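Local coordinates for protein AxyAgu115A (Amphibacillus xylanus NBRC 15112, PDB 6NPS) that is a family GH115 alpha-glucuronidase, a glycoside hydrolase that probably releases glucuronic acid side groups from arabinoglucuronoxylan, at residues Phe173-Glu178 and Asp199-Leu204; Gly183-Lys188 and Ala195-His200; Gly191-Glu196 and Trp214-Ser219. The protein carries 3 engineered substitutions. All blocks are in the same frame, centred on the assembly; numbering follows the deposited sequence.

Followed from the N terminus, the barrel begins with strand 170-174, left through 173-178; helix 181-190, helix 195-207 and strand 212-214 follow. Interaction 1 closes the widest of the early loops, bringing the strand end against helix 195-207. Interaction 2, a shorter loop that starts later, sets helix 181-190 against the first turns of that same helix and shares Asp199 and His200 with interaction 1. Interaction 3 begins on 191-196, where interaction 2 ends, and crosses interaction 1 by running to 214-219, at and after the end of the second strand. Tyr198 touches both Ile175 and Ala216. Together they tie two neighbouring barrel strands, the helix between them and an extra helix.

Interaction 1 of 3, residues Phe173-Glu178 and Asp199-Leu204; sequences FFINDE and DHVFEL
Phe173 and Ile175, where the first strand of a TIM barrel runs out into its loop, pack against Val201 and Leu204 of helix 195-207, an interface of strand with outer helix. Val201 CG1 is the shared point of contact: it lies 3.8 Å from Ile175 CD1 and 4.1 Å from Phe173 CZ. The isoleucine and valine side chains meet end on, and the other valine branch, Val201 CG2, comes within 4.2 Å of Ile175 CD1. The isoleucine gets there by an extended outer torsion (chi2 159°), which carries CD1 out to the helix, while a branched valine offers two methyls without a long, flexible chain. Phe173 meets the valine obliquely. Its ring is also bordered by Ile175 two residues on, whose CG1 lies in the ring plane at the edge, 3.9 Å from Phe173 CE1. Leu204, one helical turn beyond Val201, extends the same apolar stripe, with CD2 at 4.5 Å from Phe173 CZ.

Strand 170-174, helix 195-207 and strand 212-214 form a beta-alpha-beta crossover between adjacent parallel strands, of the kind from which a TIM barrel is built. Backbone hydrogen bonds join Phe173 and Ile175 to Trp214, and Leu213 of that second strand touches both Phe173 and Val201, so Leu213 continues the apolar layer onto the next strand. Phe174 points to the other side of the strand, where its ring meets Trp214 edge-to-face. The polar residues of the helix lie away from this layer: Asp199 makes a salt bridge with Lys38 and a hydrogen bond with Tyr238, and Glu203 makes a salt bridge with Arg207. Phe202, turned off the contact, packs on helix 230-238.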
# COMPACT_ATOMS: atom_id res chain seq x y z
N PHE A 173 -20.93 -20.01 33.60
CA PHE A 173 -19.96 -19.25 32.86
C PHE A 173 -18.60 -19.23 33.57
O PHE A 173 -18.44 -19.64 34.72
CB PHE A 173 -20.48 -17.82 32.58
CG PHE A 173 -20.79 -17.00 33.85
CD1 PHE A 173 -19.76 -16.34 34.56
CD2 PHE A 173 -22.10 -16.86 34.31
CE1 PHE A 173 -20.04 -15.57 35.70
CE2 PHE A 173 -22.41 -16.08 35.45
CZ PHE A 173 -21.37 -15.43 36.15
N PHE A 174 -17.64 -18.71 32.82
CA PHE A 174 -16.21 -18.67 33.15
C PHE A 174 -15.80 -17.21 33.05
O PHE A 174 -15.91 -16.60 31.97
CB PHE A 174 -15.44 -19.51 32.12
CG PHE A 174 -13.93 -19.45 32.22
CD1 PHE A 174 -13.29 -19.19 33.43
CD2 PHE A 174 -13.16 -19.72 31.09
CE1 PHE A 174 -11.91 -19.15 33.51
CE2 PHE A 174 -11.77 -19.70 31.15
CZ PHE A 174 -11.14 -19.42 32.37
N ILE A 175 -15.42 -16.62 34.18
CA ILE A 175 -14.78 -15.31 34.18
C ILE A 175 -13.33 -15.50 33.73
O ILE A 175 -12.53 -16.09 34.46
CB ILE A 175 -14.83 -14.68 35.58
CG1 ILE A 175 -16.26 -14.64 36.08
CG2 ILE A 175 -14.12 -13.30 35.60
CD1 ILE A 175 -16.30 -14.52 37.61
N ASN A 176 -12.97 -15.00 32.55
CA ASN A 176 -11.65 -15.25 31.99
C ASN A 176 -11.11 -13.98 31.35
O ASN A 176 -11.78 -12.94 31.33
CB ASN A 176 -11.68 -16.40 30.98
CG ASN A 176 -10.27 -16.87 30.53
OD1 ASN A 176 -10.07 -17.22 29.36
ND2 ASN A 176 -9.31 -16.87 31.46
N ASP A 177 -9.89 -14.06 30.81
CA ASP A 177 -9.30 -12.93 30.10
C ASP A 177 -9.46 -11.65 30.91
O ASP A 177 -9.85 -10.60 30.39
CB ASP A 177 -9.91 -12.81 28.70
CG ASP A 177 -10.21 -14.17 28.06
OD1 ASP A 177 -9.26 -14.96 27.87
OD2 ASP A 177 -11.38 -14.46 27.73
N GLU A 178 -9.22 -11.75 32.22
CA GLU A 178 -9.76 -10.77 33.14
C GLU A 178 -8.82 -9.59 33.40
O GLU A 178 -9.17 -8.70 34.18
CB GLU A 178 -10.19 -11.44 34.46
CG GLU A 178 -9.05 -11.97 35.36
CD GLU A 178 -8.80 -13.46 35.14
OE1 GLU A 178 -9.24 -14.01 34.09
OE2 GLU A 178 -8.16 -14.08 35.99
N ASP A 199 -19.77 -12.33 45.83
CA ASP A 199 -21.18 -12.35 46.19
C ASP A 199 -22.04 -11.78 45.04
O ASP A 199 -23.09 -12.34 44.71
CB ASP A 199 -21.39 -11.58 47.49
CG ASP A 199 -22.78 -11.77 48.07
OD1 ASP A 199 -23.51 -10.76 48.20
OD2 ASP A 199 -23.16 -12.92 48.37
N HIS A 200 -21.57 -10.73 44.37
CA HIS A 200 -22.30 -10.19 43.21
C HIS A 200 -22.29 -11.15 42.00
O HIS A 200 -23.28 -11.24 41.25
CB HIS A 200 -21.71 -8.85 42.80
CG HIS A 200 -21.74 -7.83 43.89
ND1 HIS A 200 -22.84 -7.02 44.12
CD2 HIS A 200 -20.81 -7.48 44.82
CE1 HIS A 200 -22.58 -6.22 45.14
NE2 HIS A 200 -21.36 -6.48 45.58
N VAL A 201 -21.16 -11.81 41.77
CA VAL A 201 -21.06 -12.82 40.72
C VAL A 201 -22.02 -13.97 41.01
O VAL A 201 -22.74 -14.44 40.12
CB VAL A 201 -19.61 -13.33 40.61
CG1 VAL A 201 -19.51 -14.52 39.66
CG2 VAL A 201 -18.71 -12.22 40.16
N PHE A 202 -22.01 -14.47 42.25
CA PHE A 202 -22.90 -15.58 42.59
C PHE A 202 -24.37 -15.17 42.40
O PHE A 202 -25.18 -15.97 41.93
CB PHE A 202 -22.68 -16.05 44.02
CG PHE A 202 -21.26 -16.56 44.31
CD1 PHE A 202 -20.47 -17.12 43.32
CD2 PHE A 202 -20.75 -16.47 45.59
CE1 PHE A 202 -19.17 -17.57 43.60
CE2 PHE A 202 -19.44 -16.92 45.90
CZ PHE A 202 -18.67 -17.49 44.91
N GLU A 203 -24.72 -13.94 42.79
CA GLU A 203 -26.11 -13.50 42.67
C GLU A 203 -26.52 -13.43 41.21
O GLU A 203 -27.62 -13.88 40.85
CB GLU A 203 -26.29 -12.13 43.34
CG GLU A 203 -27.73 -11.66 43.37
CD GLU A 203 -27.93 -10.24 43.93
OE1 GLU A 203 -27.04 -9.72 44.66
OE2 GLU A 203 -29.00 -9.66 43.65
N LEU A 204 -25.66 -12.88 40.35
CA LEU A 204 -25.97 -12.80 38.93
C LEU A 204 -26.20 -14.18 38.34
O LEU A 204 -27.16 -14.41 37.61
CB LEU A 204 -24.85 -12.08 38.19
CG LEU A 204 -24.95 -12.12 36.67
CD1 LEU A 204 -26.18 -11.31 36.12
CD2 LEU A 204 -23.67 -11.60 36.03

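Interaction 2 of 3, residues Gly183-Lys188 and Ala195-His200; sequences GNWSAK and AEMYDH
Met197 lies against two residues of helix 181-190, giving its CG to the indole of Trp185 and its terminal methyl to Ser186. Met197 CG comes 3.9 Å from Trp185 CZ3, on the six-membered ring, in an oblique approach. The sulfur chain then folds: bends at chi2 (-90°) and chi3 (-87°) carry the methyl away from the indole, and Met197 CE ends 4.2 Å from Ser186 CB. The same methyl is 4.0 Å above the plane of the Tyr198 ring, displaced toward its rim. An unbranched, flexible methionine is well suited to such a corner, where it can bend to touch an indole, a serine and a phenol at once.

These are two successive helices joined by a short loop, the first of them an insertion between the first barrel strand and the outer helix that follows. The backbones come close, with Ser186 CA and Met197 CA 6.8 Å apart, and a small residue such as serine permits that spacing. Its hydroxyl is turned back into its own helix: Ser186 OG donates to Gly183 O at 2.8 Å, tilted 22° from the carbonyl plane. Gly183 O also accepts the helical bond from Ala187 N at 2.9 Å, so one carbonyl serves two donors and the buried hydroxyl is satisfied.

Trp185 is held by further partners. Its NE1 donates to the carbonyl of Lys630, and its ring meets Phe182 at an angle and Phe190 edge-to-face. Those two phenylalanines, both from helix 181-190, also touch Met197, which thus has aromatic neighbours from both helices. One turn further along helix 195-207, the His200 ring meets Phe190, while its ND1 is hydrogen-bonded to Asp141.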
# COMPACT_ATOMS: atom_id res chain seq x y z
N GLY A 183 -9.61 -7.05 36.55
CA GLY A 183 -8.68 -6.88 37.66
C GLY A 183 -8.77 -5.49 38.26
O GLY A 183 -8.99 -5.34 39.47
N ASN A 184 -8.67 -4.46 37.42
CA ASN A 184 -8.82 -3.08 37.89
C ASN A 184 -10.21 -2.82 38.46
O ASN A 184 -10.36 -2.05 39.42
CB ASN A 184 -8.57 -2.12 36.74
CG ASN A 184 -7.10 -1.95 36.45
OD1 ASN A 184 -6.47 -1.06 36.99
ND2 ASN A 184 -6.56 -2.82 35.60
N TRP A 185 -11.24 -3.42 37.87
CA TRP A 185 -12.60 -3.23 38.36
C TRP A 185 -12.75 -3.81 39.76
O TRP A 185 -13.23 -3.14 40.68
CB TRP A 185 -13.59 -3.89 37.40
CG TRP A 185 -15.02 -3.89 37.86
CD1 TRP A 185 -15.88 -2.84 37.83
CD2 TRP A 185 -15.73 -4.98 38.46
NE1 TRP A 185 -17.11 -3.22 38.35
CE2 TRP A 185 -17.05 -4.53 38.73
CE3 TRP A 185 -15.40 -6.31 38.75
CZ2 TRP A 185 -18.04 -5.36 39.30
CZ3 TRP A 185 -16.38 -7.14 39.34
CH2 TRP A 185 -17.68 -6.65 39.59
N SER A 186 -12.33 -5.06 39.93
CA SER A 186 -12.37 -5.72 41.24
C SER A 186 -11.56 -4.94 42.28
O SER A 186 -12.03 -4.71 43.40
CB SER A 186 -11.83 -7.14 41.09
OG SER A 186 -10.42 -7.05 41.20
N ALA A 187 -10.33 -4.53 41.94
CA ALA A 187 -9.50 -3.79 42.89
C ALA A 187 -10.18 -2.49 43.33
O ALA A 187 -10.33 -2.23 44.53
CB ALA A 187 -8.12 -3.49 42.28
N LYS A 188 -10.61 -1.66 42.38
CA LYS A 188 -11.21 -0.37 42.73
C LYS A 188 -12.50 -0.54 43.54
O LYS A 188 -12.72 0.19 44.51
CB LYS A 188 -11.50 0.43 41.46
CG LYS A 188 -12.03 1.83 41.73
CD LYS A 188 -13.21 2.12 40.82
CE LYS A 188 -14.18 3.18 41.36
NZ LYS A 188 -13.83 4.56 40.85
N ALA A 195 -14.49 -12.41 48.62
CA ALA A 195 -15.88 -12.84 48.80
C ALA A 195 -16.86 -11.70 48.59
O ALA A 195 -18.01 -11.93 48.21
CB ALA A 195 -16.06 -13.41 50.21
N GLU A 196 -16.44 -10.46 48.89
CA GLU A 196 -17.31 -9.31 48.69
C GLU A 196 -17.63 -9.14 47.21
O GLU A 196 -18.80 -8.92 46.83
CB GLU A 196 -16.64 -8.05 49.24
CG GLU A 196 -16.70 -7.90 50.77
CD GLU A 196 -16.36 -9.18 51.55
OE1 GLU A 196 -15.23 -9.71 51.40
OE2 GLU A 196 -17.24 -9.67 52.30
N MET A 197 -16.62 -9.25 46.37
CA MET A 197 -16.84 -9.20 44.94
C MET A 197 -17.64 -10.41 44.46
O MET A 197 -18.63 -10.26 43.73
CB MET A 197 -15.50 -9.08 44.23
CG MET A 197 -15.62 -8.89 42.72
SD MET A 197 -15.62 -10.51 41.93
CE MET A 197 -13.86 -10.77 41.73
N TYR A 198 -17.28 -11.62 44.92
CA TYR A 198 -17.89 -12.82 44.36
C TYR A 198 -19.35 -12.96 44.74
O TYR A 198 -20.09 -13.66 44.04
CB TYR A 198 -17.13 -14.11 44.78
CG TYR A 198 -16.07 -14.45 43.73
CD1 TYR A 198 -16.45 -14.88 42.45
CD2 TYR A 198 -14.72 -14.30 44.00
CE1 TYR A 198 -15.52 -15.15 41.47
CE2 TYR A 198 -13.76 -14.58 43.03
CZ TYR A 198 -14.17 -15.00 41.76
OH TYR A 198 -13.25 -15.29 40.79
N ASP A 199 -19.77 -12.33 45.83
CA ASP A 199 -21.18 -12.35 46.19
C ASP A 199 -22.04 -11.78 45.04
O ASP A 199 -23.09 -12.34 44.71
CB ASP A 199 -21.39 -11.58 47.49
CG ASP A 199 -22.78 -11.77 48.07
OD1 ASP A 199 -23.51 -10.76 48.20
OD2 ASP A 199 -23.16 -12.92 48.37
N HIS A 200 -21.57 -10.73 44.37
CA HIS A 200 -22.30 -10.19 43.21
C HIS A 200 -22.29 -11.15 42.00
O HIS A 200 -23.28 -11.24 41.25
CB HIS A 200 -21.71 -8.85 42.80
CG HIS A 200 -21.74 -7.83 43.89
ND1 HIS A 200 -22.84 -7.02 44.12
CD2 HIS A 200 -20.81 -7.48 44.82
CE1 HIS A 200 -22.58 -6.22 45.14
NE2 HIS A 200 -21.36 -6.48 45.58

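Interaction 3 of 3, residues Gly191-Glu196 and Trp214-Ser219; sequences GGFNAE and WPAMWS
Phe193 carries the first segment's side of this contact, touching Ala216 and Ser219 with its ring. Gly191 is the first residue to leave the helical path of helix 181-190, with a positive phi of 79°. Gly192 follows at phi 148°, another conformation in which a beta carbon would press on the preceding carbonyl oxygen; two glycines thus let the chain turn sharply between the two helices. Phe193 itself is the centre of an inverse gamma turn, closed by a weak bond of 3.0 Å from Asn194 N to Gly192 O. Its CG stands beside the backbone N, anti to the carbonyl carbon (chi1 -58°), which sends the buried ring across to the other segment. There the methyl of Ala216 meets the ring obliquely, Ala216 CB being 4.0 Å from both Phe193 CD2 and Phe193 CE2. So small a residue lets the ring come close to the loop backbone. Ser219 OG is at the outer margin, 4.4 Å from Phe193 CE1; this hydroxyl makes a weak hydrogen bond to Trp179, and the Ser219 side chain lies about 4 Å from a bound glycerol, probably from the crystallisation liquor. The carbonyl of Phe193 accepts from Asn231 ND2.

Asn194, next in line, is the N-cap of helix 195-207: its OD1 accepts from Met197 N, and its ND2 reaches back to Phe190 O. Asparagine suits the role because a short amide can cap one helix start and bind the end of the helix before it. On the facing segment, Ala216 N is hydrogen-bonded to Tyr198 OH and Trp218 N to Glu178 OE2. Segment 214-219 leaves the second strand of the barrel at the C-terminal strand ends, where TIM-barrel enzymes characteristically carry their active sites.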
# COMPACT_ATOMS: atom_id res chain seq x y z
N GLY A 191 -11.44 -4.24 46.41
CA GLY A 191 -10.16 -4.64 46.98
C GLY A 191 -9.60 -5.96 46.48
O GLY A 191 -8.52 -6.36 46.94
N GLY A 192 -10.26 -6.66 45.57
CA GLY A 192 -9.66 -7.81 44.93
C GLY A 192 -10.70 -8.85 44.58
O GLY A 192 -11.91 -8.60 44.56
N PHE A 193 -10.20 -10.06 44.28
CA PHE A 193 -11.07 -11.16 43.88
C PHE A 193 -11.54 -11.94 45.12
O PHE A 193 -11.31 -13.14 45.27
CB PHE A 193 -10.37 -12.07 42.89
CG PHE A 193 -9.90 -11.37 41.63
CD1 PHE A 193 -8.64 -10.78 41.57
CD2 PHE A 193 -10.70 -11.36 40.50
CE1 PHE A 193 -8.20 -10.16 40.40
CE2 PHE A 193 -10.27 -10.74 39.33
CZ PHE A 193 -9.02 -10.14 39.28
N ASN A 194 -12.22 -11.21 46.02
CA ASN A 194 -12.56 -11.71 47.34
C ASN A 194 -14.06 -12.00 47.43
O ASN A 194 -14.81 -11.85 46.46
CB ASN A 194 -12.15 -10.69 48.41
CG ASN A 194 -12.73 -9.31 48.15
OD1 ASN A 194 -13.85 -9.19 47.63
ND2 ASN A 194 -11.96 -8.25 48.49
N ALA A 195 -14.49 -12.41 48.62
CA ALA A 195 -15.88 -12.84 48.80
C ALA A 195 -16.86 -11.70 48.59
O ALA A 195 -18.01 -11.93 48.21
CB ALA A 195 -16.06 -13.41 50.21
N GLU A 196 -16.44 -10.46 48.89
CA GLU A 196 -17.31 -9.31 48.69
C GLU A 196 -17.63 -9.14 47.21
O GLU A 196 -18.80 -8.92 46.83
CB GLU A 196 -16.64 -8.05 49.24
CG GLU A 196 -16.70 -7.90 50.77
CD GLU A 196 -16.36 -9.18 51.55
OE1 GLU A 196 -15.23 -9.71 51.40
OE2 GLU A 196 -17.24 -9.67 52.30
N TRP A 214 -16.74 -21.25 36.62
CA TRP A 214 -15.29 -21.23 36.65
C TRP A 214 -14.85 -19.82 37.05
O TRP A 214 -15.17 -18.84 36.35
CB TRP A 214 -14.66 -21.58 35.30
CG TRP A 214 -14.87 -22.99 34.76
CD1 TRP A 214 -15.53 -24.04 35.37
CD2 TRP A 214 -14.43 -23.47 33.49
NE1 TRP A 214 -15.53 -25.13 34.53
CE2 TRP A 214 -14.86 -24.81 33.37
CE3 TRP A 214 -13.73 -22.87 32.41
CZ2 TRP A 214 -14.62 -25.57 32.23
CZ3 TRP A 214 -13.50 -23.63 31.27
CH2 TRP A 214 -13.96 -24.97 31.18
N PRO A 215 -14.12 -19.67 38.14
CA PRO A 215 -13.75 -18.34 38.62
C PRO A 215 -12.54 -17.79 37.89
O PRO A 215 -11.89 -18.46 37.08
CB PRO A 215 -13.42 -18.58 40.09
CG PRO A 215 -12.83 -19.97 40.08
CD PRO A 215 -13.60 -20.75 39.02
N ALA A 216 -12.26 -16.52 38.18
CA ALA A 216 -11.06 -15.91 37.64
C ALA A 216 -9.82 -16.64 38.16
O ALA A 216 -9.79 -17.10 39.31
CB ALA A 216 -11.01 -14.43 38.01
N MET A 217 -8.83 -16.78 37.28
CA MET A 217 -7.69 -17.64 37.55
C MET A 217 -6.38 -17.11 37.01
O MET A 217 -5.36 -17.79 37.19
CB MET A 217 -7.93 -19.05 36.97
CG MET A 217 -8.39 -18.98 35.52
SD MET A 217 -7.18 -19.24 34.20
CE MET A 217 -7.54 -20.96 33.82
N TRP A 218 -6.34 -15.94 36.37
CA TRP A 218 -5.07 -15.52 35.78
C TRP A 218 -4.09 -15.01 36.83
O TRP A 218 -2.95 -15.47 36.90
CB TRP A 218 -5.28 -14.48 34.68
CG TRP A 218 -5.47 -15.15 33.36
CD1 TRP A 218 -5.61 -16.49 33.14
CD2 TRP A 218 -5.53 -14.52 32.07
NE1 TRP A 218 -5.77 -16.74 31.80
CE2 TRP A 218 -5.72 -15.56 31.12
CE3 TRP A 218 -5.45 -13.20 31.62
CZ2 TRP A 218 -5.83 -15.30 29.75
CZ3 TRP A 218 -5.56 -12.95 30.26
CH2 TRP A 218 -5.74 -14.00 29.34
N SER A 219 -4.50 -14.01 37.63
CA SER A 219 -3.69 -13.51 38.74
C SER A 219 -4.50 -13.56 40.03
O SER A 219 -4.52 -12.61 40.84
CB SER A 219 -3.19 -12.10 38.47
OG SER A 219 -4.14 -11.15 38.90